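Local coordinates for protein type C neurotoxin (Clostridium botulinum, PDB 3PME) that probably recognises ganglioside and phosphatidylethanolamine at the neuronal membrane, serving as the receptor-binding domain of a C/D mosaic botulinum neurotoxin, at residues Gln114-Lys119 with Leu170-Leu175; Asn68-Phe73 with Thr144-Ile149; Tyr237-Tyr242 with Asn271-Lys276. All coordinates share one frame; numbering follows the deposited sequence.

How the interactions relate
Interactions 1 and 2 both belong to the concanavalin-like N-terminal half, with centres about 17 Å apart and segments that alternate along the chain; interaction 3 lies in the trefoil C-terminal half, its centre about 51 Å from that of interaction 1. Strand 108-114 connects the first two: Q114 ends it in interaction 1, and its W111 covers a face of interaction 2. Interaction 1 is a surface meeting dominated by a carboxylate that gathers backbone N-H groups. Interaction 2 is buried and joins two strands by regular antiparallel bonds. Interaction 3, also buried, has a single antiparallel bridge and relies more on aromatic, proline and isoleucine packing, with a water and a sulfate toward its polar side.

Interaction 1: Gln114-Lys119 with Leu170-Leu175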
loop_
_atom_site.group_PDB
_atom_site.type_symbol
_atom_site.label_atom_id
_atom_site.label_comp_id
_atom_site.label_asym_id
_atom_site.label_seq_id
_atom_site.Cartn_x
_atom_site.Cartn_y
_atom_site.Cartn_z
ATOM N N GLN A 114 -7.414 -8.330 27.846
ATOM C CA GLN A 114 -7.001 -8.441 29.243
ATOM C C GLN A 114 -8.191 -8.578 30.179
ATOM O O GLN A 114 -9.142 -7.792 30.109
ATOM C CB GLN A 114 -6.160 -7.227 29.614
ATOM C CG GLN A 114 -5.624 -7.234 31.024
ATOM C CD GLN A 114 -4.501 -6.238 31.165
ATOM O OE1 GLN A 114 -3.456 -6.380 30.525
ATOM N NE2 GLN A 114 -4.711 -5.217 31.980
ATOM N N ASP A 115 -8.131 -9.579 31.060
ATOM C CA ASP A 115 -9.230 -9.845 31.985
ATOM C C ASP A 115 -9.143 -9.046 33.284
ATOM O O ASP A 115 -8.221 -8.245 33.491
ATOM C CB ASP A 115 -9.401 -11.357 32.239
ATOM C CG ASP A 115 -8.314 -11.967 33.148
ATOM O OD1 ASP A 115 -7.596 -11.255 33.874
ATOM O OD2 ASP A 115 -8.224 -13.218 33.163
ATOM N N ILE A 116 -10.109 -9.275 34.167
ATOM C CA ILE A 116 -10.222 -8.447 35.363
ATOM C C ILE A 116 -9.151 -8.732 36.423
ATOM O O ILE A 116 -9.041 -7.999 37.411
ATOM C CB ILE A 116 -11.654 -8.493 35.950
ATOM C CG1 ILE A 116 -12.156 -9.935 36.069
ATOM C CG2 ILE A 116 -12.605 -7.702 35.063
ATOM C CD1 ILE A 116 -11.510 -10.736 37.193
ATOM N N ASN A 117 -8.350 -9.771 36.198
ATOM C CA ASN A 117 -7.195 -10.053 37.051
ATOM C C ASN A 117 -5.884 -9.581 36.423
ATOM O O ASN A 117 -4.800 -9.922 36.897
ATOM C CB ASN A 117 -7.117 -11.546 37.371
ATOM C CG ASN A 117 -8.263 -12.008 38.237
ATOM O OD1 ASN A 117 -8.873 -13.043 37.983
ATOM N ND2 ASN A 117 -8.583 -11.218 39.251
ATOM N N ARG A 118 -5.994 -8.813 35.343
ATOM C CA ARG A 118 -4.829 -8.316 34.617
ATOM C C ARG A 118 -4.060 -9.407 33.866
ATOM O O ARG A 118 -2.955 -9.170 33.385
ATOM C CB ARG A 118 -3.902 -7.537 35.549
ATOM C CG ARG A 118 -4.548 -6.280 36.111
ATOM C CD ARG A 118 -3.581 -5.472 36.964
ATOM N NE ARG A 118 -3.844 -4.040 36.842
ATOM C CZ ARG A 118 -3.433 -3.292 35.821
ATOM N NH1 ARG A 118 -2.738 -3.845 34.833
ATOM N NH2 ARG A 118 -3.718 -1.996 35.781
ATOM N N LYS A 119 -4.644 -10.594 33.758
ATOM C CA LYS A 119 -4.084 -11.628 32.894
ATOM C C LYS A 119 -4.443 -11.274 31.453
ATOM O O LYS A 119 -5.552 -10.814 31.179
ATOM C CB LYS A 119 -4.646 -12.996 33.281
ATOM C CG LYS A 119 -4.211 -14.150 32.391
ATOM C CD LYS A 119 -4.885 -15.462 32.806
ATOM C CE LYS A 119 -4.556 -16.586 31.829
ATOM N NZ LYS A 119 -5.350 -17.821 32.098
ATOM N N LEU A 170 -9.343 -17.161 29.718
ATOM C CA LEU A 170 -9.295 -15.918 30.487
ATOM C C LEU A 170 -10.462 -15.923 31.456
ATOM O O LEU A 170 -11.459 -16.611 31.240
ATOM C CB LEU A 170 -9.412 -14.688 29.577
ATOM C CG LEU A 170 -8.178 -14.287 28.765
ATOM C CD1 LEU A 170 -8.483 -13.080 27.867
ATOM C CD2 LEU A 170 -7.008 -13.991 29.672
ATOM N N ASP A 171 -10.348 -15.146 32.525
ATOM C CA ASP A 171 -11.519 -14.894 33.352
ATOM C C ASP A 171 -12.293 -13.731 32.738
ATOM O O ASP A 171 -12.088 -13.403 31.566
ATOM C CB ASP A 171 -11.095 -14.659 34.796
ATOM C CG ASP A 171 -10.509 -15.920 35.419
ATOM O OD1 ASP A 171 -11.167 -16.974 35.324
ATOM O OD2 ASP A 171 -9.387 -15.866 35.966
ATOM N N GLU A 172 -13.197 -13.123 33.498
ATOM C CA GLU A 172 -14.069 -12.105 32.930
ATOM C C GLU A 172 -13.305 -10.948 32.278
ATOM O O GLU A 172 -12.311 -10.460 32.811
ATOM C CB GLU A 172 -15.021 -11.550 34.000
ATOM C CG GLU A 172 -16.058 -12.548 34.506
ATOM C CD GLU A 172 -15.620 -13.292 35.757
ATOM O OE1 GLU A 172 -14.406 -13.410 36.017
ATOM O OE2 GLU A 172 -16.512 -13.774 36.486
ATOM N N VAL A 173 -13.790 -10.518 31.120
ATOM C CA VAL A 173 -13.291 -9.304 30.488
ATOM C C VAL A 173 -14.380 -8.243 30.620
ATOM O O VAL A 173 -15.536 -8.485 30.272
ATOM C CB VAL A 173 -12.948 -9.526 28.999
ATOM C CG1 VAL A 173 -12.589 -8.198 28.343
ATOM C CG2 VAL A 173 -11.802 -10.522 28.855
ATOM N N LYS A 174 -14.020 -7.088 31.168
ATOM C CA LYS A 174 -14.944 -5.966 31.271
ATOM C C LYS A 174 -14.601 -5.025 30.136
ATOM O O LYS A 174 -13.545 -4.401 30.162
ATOM C CB LYS A 174 -14.769 -5.259 32.625
ATOM C CG LYS A 174 -15.554 -3.965 32.807
ATOM C CD LYS A 174 -17.046 -4.202 32.770
ATOM C CE LYS A 174 -17.828 -2.918 33.040
ATOM N NZ LYS A 174 -17.513 -1.874 32.005
ATOM N N LEU A 175 -15.473 -4.961 29.137
ATOM C CA LEU A 175 -15.283 -4.041 28.015
ATOM C C LEU A 175 -15.647 -2.644 28.448
ATOM O O LEU A 175 -16.506 -2.452 29.307
ATOM C CB LEU A 175 -16.168 -4.425 26.830
ATOM C CG LEU A 175 -15.884 -5.785 26.197
ATOM C CD1 LEU A 175 -16.956 -6.136 25.183
ATOM C CD2 LEU A 175 -14.482 -5.815 25.585
HETATM O O HOH W 1 -7.436 -14.437 35.339
#
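D115 carries the contact between segments 114-119 and 170-175, in which an Asx turn at the tip of the β-hairpin of strands 108-114 and 120-126 meets the loop after strand 160-166 in the concanavalin-like domain. The hairpin closes through D115 N to K119 O and a type I turn from D115 to R118. From the backbone outward, D115 CB lies 3.1 Å from E172 O. CG sits between the backbone N and the carbonyl carbon (chi1 74°), which turns the carboxylate back over its own turn while one oxygen faces the other loop. OD1 accepts from N117 N at 2.9 Å, the Asx-turn bond, and from K119 N; the two donors approach opposite faces of the carboxylate plane and so restrict its rotation. OD2 is met on its anti side by D171 N at 2.9 Å, with an N-H...O angle of 155°. L170 CD2 and D171 CB also lie near it, and a water 2.6 Å from D115 OD2 is hydrogen-bonded to D171 OD2 as well. The two carboxylates run side by side with D115 OD2 and D171 OD2 4.0 Å apart, a like-charge pairing that might raise the proton affinity of one of them.

Apolar atoms flank this polar centre. The extended K119 chain crosses L170, CG to CD2, while V173 CG1 and CG2 approach Q114 O. S98 OG bonds both Q114 O and K174 N, adding a link between the two segments from outside. On the exposed side I116 CG1 packs on E172 CB at 3.9 Å. Directly beside it, I116 N donates to E172 O at 2.8 Å, the N lying almost on the extended carbonyl bond (C=O...N 177°).

Interaction 2: Asn68-Phe73 with Thr144-Ile149; sequences NSSVSF and TITNNI
S69 and N147 form a hydrogen-bonded pair in the antiparallel ladder that joins strands 68-77 and 141-148 in the larger sheet of the concanavalin-like domain. The axes of the short strand segments are antiparallel, at 172° between their N-to-C directions, and approach to 4.6 Å. Four backbone bonds tie them: S69 N to N147 O and N147 N to S69 O in one pair, then V71 N to I145 O at 2.8 Å and I145 N to V71 O in the next. The non-hydrogen-bonded pairs N68-N148, S70-T146 and S72-T144 alternate with these, and CA-H...O contacts add to the ladder, as from S70 CA to I145 O at 3.1 Å.

Apolar contact is sparse across the strands: V71 CB and I145 CB stand 4.4 Å apart. Their side chains, with that of N147, share a face of the sheet and touch W111 of strand 108-114, so this face packs against the domain's other sheet. On the reverse face T144 and T146 touch I210 of helix 207-218.

Among the polar side chains, S70 OG, 3.5 Å from T146 CG2, bonds outside the ladder to K203 O and L205 N. On the W111 side, N147 CG stands anti to its carbonyl carbon (chi1 -58°), which places the amide alongside S69; N147 ND2 donates to S69 OG at 3.1 Å, the hydroxyl oxygen lying out of the amide plane.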
loop_
_atom_site.group_PDB
_atom_site.type_symbol
_atom_site.label_atom_id
_atom_site.label_comp_id
_atom_site.label_asym_id
_atom_site.label_seq_id
_atom_site.Cartn_x
_atom_site.Cartn_y
_atom_site.Cartn_z
ATOM N N ASN A 68 -18.996 -12.362 20.813
ATOM C CA ASN A 68 -18.238 -12.413 19.567
ATOM C C ASN A 68 -18.159 -11.063 18.869
ATOM O O ASN A 68 -19.125 -10.301 18.850
ATOM C CB ASN A 68 -18.803 -13.480 18.618
ATOM C CG ASN A 68 -20.323 -13.459 18.529
ATOM O OD1 ASN A 68 -20.947 -12.404 18.397
ATOM N ND2 ASN A 68 -20.929 -14.647 18.601
ATOM N N SER A 69 -16.998 -10.763 18.292
ATOM C CA SER A 69 -16.817 -9.480 17.630
ATOM C C SER A 69 -15.736 -9.591 16.578
ATOM O O SER A 69 -14.970 -10.555 16.556
ATOM C CB SER A 69 -16.375 -8.424 18.639
ATOM O OG SER A 69 -15.063 -8.721 19.087
ATOM N N SER A 70 -15.677 -8.583 15.715
ATOM C CA SER A 70 -14.566 -8.429 14.791
ATOM C C SER A 70 -14.162 -6.964 14.762
ATOM O O SER A 70 -14.997 -6.070 14.906
ATOM C CB SER A 70 -14.937 -8.898 13.386
ATOM O OG SER A 70 -15.424 -10.241 13.406
ATOM N N VAL A 71 -12.874 -6.725 14.572
ATOM C CA VAL A 71 -12.378 -5.375 14.429
ATOM C C VAL A 71 -11.598 -5.356 13.121
ATOM O O VAL A 71 -10.770 -6.233 12.899
ATOM C CB VAL A 71 -11.445 -5.009 15.591
ATOM C CG1 VAL A 71 -10.884 -3.625 15.373
ATOM C CG2 VAL A 71 -12.192 -5.116 16.948
ATOM N N SER A 72 -11.870 -4.396 12.242
ATOM C CA SER A 72 -11.106 -4.303 11.004
ATOM C C SER A 72 -10.650 -2.873 10.745
ATOM O O SER A 72 -11.321 -1.926 11.124
ATOM C CB SER A 72 -11.907 -4.831 9.815
ATOM O OG SER A 72 -12.976 -3.959 9.481
ATOM N N PHE A 73 -9.492 -2.728 10.110
ATOM C CA PHE A 73 -8.963 -1.410 9.753
ATOM C C PHE A 73 -7.718 -1.635 8.931
ATOM O O PHE A 73 -7.168 -2.733 8.941
ATOM C CB PHE A 73 -8.583 -0.606 11.004
ATOM C CG PHE A 73 -7.603 -1.312 11.915
ATOM C CD1 PHE A 73 -8.062 -2.183 12.898
ATOM C CD2 PHE A 73 -6.237 -1.101 11.801
ATOM C CE1 PHE A 73 -7.179 -2.841 13.737
ATOM C CE2 PHE A 73 -5.336 -1.752 12.640
ATOM C CZ PHE A 73 -5.811 -2.639 13.619
ATOM N N THR A 144 -7.562 -7.627 10.493
ATOM C CA THR A 144 -8.863 -8.028 11.017
ATOM C C THR A 144 -8.632 -8.938 12.199
ATOM O O THR A 144 -7.890 -9.926 12.105
ATOM C CB THR A 144 -9.732 -8.770 9.995
ATOM O OG1 THR A 144 -9.715 -8.079 8.742
ATOM C CG2 THR A 144 -11.171 -8.847 10.510
ATOM N N ILE A 145 -9.251 -8.579 13.313
ATOM C CA ILE A 145 -9.206 -9.401 14.517
ATOM C C ILE A 145 -10.603 -9.951 14.758
ATOM O O ILE A 145 -11.554 -9.175 14.819
ATOM C CB ILE A 145 -8.836 -8.574 15.759
ATOM C CG1 ILE A 145 -7.585 -7.723 15.525
ATOM C CG2 ILE A 145 -8.659 -9.497 16.977
ATOM C CD1 ILE A 145 -6.380 -8.520 15.301
ATOM N N THR A 146 -10.736 -11.273 14.892
ATOM C CA THR A 146 -12.017 -11.833 15.344
ATOM C C THR A 146 -11.847 -12.354 16.770
ATOM O O THR A 146 -10.774 -12.841 17.147
ATOM C CB THR A 146 -12.574 -12.941 14.408
ATOM O OG1 THR A 146 -11.710 -14.090 14.435
ATOM C CG2 THR A 146 -12.701 -12.437 12.967
ATOM N N ASN A 147 -12.905 -12.217 17.562
ATOM C CA ASN A 147 -12.871 -12.635 18.960
ATOM C C ASN A 147 -14.089 -13.472 19.263
ATOM O O ASN A 147 -15.200 -13.087 18.941
ATOM C CB ASN A 147 -12.886 -11.418 19.888
ATOM C CG ASN A 147 -11.727 -10.469 19.641
ATOM O OD1 ASN A 147 -10.606 -10.709 20.086
ATOM N ND2 ASN A 147 -11.999 -9.375 18.942
ATOM N N ASN A 148 -13.880 -14.625 19.883
ATOM C CA ASN A 148 -15.009 -15.401 20.364
ATOM C C ASN A 148 -14.708 -15.956 21.747
ATOM O O ASN A 148 -13.760 -16.719 21.941
ATOM C CB ASN A 148 -15.388 -16.517 19.387
ATOM C CG ASN A 148 -16.789 -17.039 19.624
ATOM O OD1 ASN A 148 -17.164 -17.349 20.756
ATOM N ND2 ASN A 148 -17.578 -17.131 18.560
ATOM N N ILE A 149 -15.515 -15.531 22.704
ATOM C CA ILE A 149 -15.315 -15.902 24.097
ATOM C C ILE A 149 -15.405 -17.414 24.295
ATOM O O ILE A 149 -14.952 -17.943 25.310
ATOM C CB ILE A 149 -16.322 -15.167 25.003
ATOM C CG1 ILE A 149 -15.809 -15.120 26.440
ATOM C CG2 ILE A 149 -17.699 -15.791 24.894
ATOM C CD1 ILE A 149 -14.448 -14.465 26.554
#

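Interaction 3: Tyr237-Tyr242 with Asn271-Lys276. With SO4 (sulfate ion), chain C.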
loop_
_atom_site.group_PDB
_atom_site.type_symbol
_atom_site.label_atom_id
_atom_site.label_comp_id
_atom_site.label_asym_id
_atom_site.label_seq_id
_atom_site.Cartn_x
_atom_site.Cartn_y
_atom_site.Cartn_z
ATOM N N TYR A 237 7.644 9.475 -9.420
ATOM C CA TYR A 237 7.841 8.114 -8.913
ATOM C C TYR A 237 9.154 7.549 -9.377
ATOM O O TYR A 237 9.528 7.730 -10.540
ATOM C CB TYR A 237 6.750 7.169 -9.417
ATOM C CG TYR A 237 5.386 7.515 -8.899
ATOM C CD1 TYR A 237 5.049 7.276 -7.569
ATOM C CD2 TYR A 237 4.430 8.071 -9.733
ATOM C CE1 TYR A 237 3.775 7.602 -7.081
ATOM C CE2 TYR A 237 3.178 8.396 -9.260
ATOM C CZ TYR A 237 2.852 8.161 -7.939
ATOM O OH TYR A 237 1.598 8.494 -7.491
ATOM N N TYR A 238 9.847 6.844 -8.492
ATOM C CA TYR A 238 10.933 5.987 -8.935
ATOM C C TYR A 238 10.288 4.704 -9.401
ATOM O O TYR A 238 9.789 3.899 -8.589
ATOM C CB TYR A 238 11.942 5.752 -7.813
ATOM C CG TYR A 238 12.528 7.049 -7.293
ATOM C CD1 TYR A 238 13.596 7.666 -7.952
ATOM C CD2 TYR A 238 11.994 7.674 -6.170
ATOM C CE1 TYR A 238 14.124 8.863 -7.484
ATOM C CE2 TYR A 238 12.522 8.867 -5.695
ATOM C CZ TYR A 238 13.579 9.454 -6.363
ATOM O OH TYR A 238 14.092 10.640 -5.885
ATOM N N MET A 239 10.239 4.540 -10.715
ATOM C CA MET A 239 9.623 3.373 -11.320
ATOM C C MET A 239 10.579 2.191 -11.246
ATOM O O MET A 239 11.718 2.286 -11.689
ATOM C CB MET A 239 9.256 3.677 -12.767
ATOM C CG MET A 239 8.611 2.522 -13.503
ATOM S SD MET A 239 8.143 3.077 -15.158
ATOM C CE MET A 239 7.348 1.605 -15.800
ATOM N N ILE A 240 10.123 1.090 -10.658
ATOM C CA ILE A 240 10.948 -0.101 -10.562
ATOM C C ILE A 240 10.232 -1.336 -11.079
ATOM O O ILE A 240 9.003 -1.445 -11.020
ATOM C CB ILE A 240 11.417 -0.376 -9.107
ATOM C CG1 ILE A 240 10.218 -0.471 -8.160
ATOM C CG2 ILE A 240 12.395 0.706 -8.651
ATOM C CD1 ILE A 240 10.530 -1.214 -6.854
ATOM N N ASN A 241 11.016 -2.265 -11.597
ATOM C CA ASN A 241 10.536 -3.607 -11.816
ATOM C C ASN A 241 10.572 -4.381 -10.498
ATOM O O ASN A 241 11.506 -4.235 -9.713
ATOM C CB ASN A 241 11.399 -4.310 -12.850
ATOM C CG ASN A 241 10.830 -5.643 -13.247
ATOM O OD1 ASN A 241 11.189 -6.679 -12.686
ATOM N ND2 ASN A 241 9.903 -5.626 -14.196
ATOM N N TYR A 242 9.554 -5.200 -10.267
ATOM C CA TYR A 242 9.481 -6.018 -9.065
ATOM C C TYR A 242 10.807 -6.705 -8.758
ATOM O O TYR A 242 11.209 -6.820 -7.596
ATOM C CB TYR A 242 8.389 -7.073 -9.267
ATOM C CG TYR A 242 8.026 -7.883 -8.051
ATOM C CD1 TYR A 242 8.769 -8.994 -7.686
ATOM C CD2 TYR A 242 6.913 -7.557 -7.300
ATOM C CE1 TYR A 242 8.419 -9.750 -6.581
ATOM C CE2 TYR A 242 6.556 -8.303 -6.194
ATOM C CZ TYR A 242 7.316 -9.391 -5.841
ATOM O OH TYR A 242 6.958 -10.133 -4.738
ATOM N N ASN A 271 16.462 9.765 -11.432
ATOM C CA ASN A 271 15.599 9.838 -12.611
ATOM C C ASN A 271 14.154 9.386 -12.381
ATOM O O ASN A 271 13.652 8.522 -13.093
ATOM C CB ASN A 271 16.195 9.042 -13.780
ATOM C CG ASN A 271 17.615 9.464 -14.114
ATOM O OD1 ASN A 271 18.007 10.612 -13.892
ATOM N ND2 ASN A 271 18.387 8.541 -14.671
ATOM N N PRO A 272 13.465 9.994 -11.419
ATOM C CA PRO A 272 12.048 9.669 -11.285
ATOM C C PRO A 272 11.287 10.044 -12.540
ATOM O O PRO A 272 11.672 10.977 -13.266
ATOM C CB PRO A 272 11.599 10.532 -10.099
ATOM C CG PRO A 272 12.561 11.690 -10.105
ATOM C CD PRO A 272 13.875 11.092 -10.527
ATOM N N ILE A 273 10.239 9.289 -12.822
ATOM C CA ILE A 273 9.320 9.617 -13.900
ATOM C C ILE A 273 8.049 10.286 -13.366
ATOM O O ILE A 273 7.791 10.292 -12.157
ATOM C CB ILE A 273 8.985 8.367 -14.752
ATOM C CG1 ILE A 273 8.416 7.219 -13.896
ATOM C CG2 ILE A 273 10.237 7.899 -15.492
ATOM C CD1 ILE A 273 6.963 7.429 -13.475
ATOM N N THR A 274 7.273 10.888 -14.260
ATOM C CA THR A 274 5.906 11.266 -13.937
ATOM C C THR A 274 4.985 10.612 -14.959
ATOM O O THR A 274 5.412 10.247 -16.049
ATOM C CB THR A 274 5.685 12.765 -13.931
ATOM O OG1 THR A 274 6.001 13.283 -15.227
ATOM C CG2 THR A 274 6.576 13.431 -12.890
ATOM N N ILE A 275 3.730 10.410 -14.576
ATOM C CA ILE A 275 2.770 9.759 -15.454
ATOM C C ILE A 275 1.759 10.790 -15.917
ATOM O O ILE A 275 1.247 11.582 -15.110
ATOM C CB ILE A 275 2.057 8.580 -14.742
ATOM C CG1 ILE A 275 3.090 7.618 -14.154
ATOM C CG2 ILE A 275 1.131 7.849 -15.714
ATOM C CD1 ILE A 275 2.481 6.537 -13.259
ATOM N N LYS A 276 1.501 10.804 -17.219
ATOM C CA LYS A 276 0.577 11.757 -17.811
ATOM C C LYS A 276 -0.628 11.036 -18.397
ATOM O O LYS A 276 -0.522 9.909 -18.868
ATOM C CB LYS A 276 1.276 12.564 -18.913
ATOM C CG LYS A 276 2.528 13.302 -18.462
ATOM C CD LYS A 276 2.157 14.454 -17.573
ATOM C CE LYS A 276 3.346 15.329 -17.247
ATOM N NZ LYS A 276 2.914 16.455 -16.379
HETATM S S SO4 C . 22.454 8.581 -15.413
HETATM O O1 SO4 C . 22.932 7.303 -14.882
HETATM O O2 SO4 C . 21.039 8.764 -15.145
HETATM O O3 SO4 C . 23.202 9.659 -14.771
HETATM O O4 SO4 C . 22.673 8.625 -16.859
HETATM O O HOH W 2 11.858 6.194 -12.585
#
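I273 and P272 form the apolar centre of this contact in the trefoil domain, packing against three consecutive residues of segment 237-242. I273 CG1 sits between its backbone N and carbonyl carbon (chi1 56°), a setting that brings it over the opposing backbone, where it meets M239 CB at 3.8 Å while CD1 touches Y237 CB. Y237 CD2 also reaches I275 CD1, which approaches the ring obliquely. P272 lies alongside Y238: its CB stands over one ring face in a CH-pi contact, 4.2 Å from the centroid and 21° off the normal, and its CD reaches Y238 CE1 at 3.8 Å.

Around this packing the backbones make a single antiparallel bridge. Y237 N donates to I273 O at 2.9 Å and nearly straight (168°), and I273 N donates back to Y237 O. Beyond Y238 the chains diverge and are joined by a water that accepts from M239 N at 3.0 Å and is bonded to N271 O. At the polar edge N271 ND2 donates to O2 of a sulfate at 2.7 Å and also to I249 O. The sulfate, probably from the crystallisation liquor, is further held by Y248, Y299 and K270.

The bridge joins elements with different sheet partners. Strand 238-241 pairs antiparallel with strand 403-406, whose W403 and F405 touch M239, whereas strand 273-277 belongs to the large antiparallel sheet and pairs with strand 292-299, where I293 packs on I275.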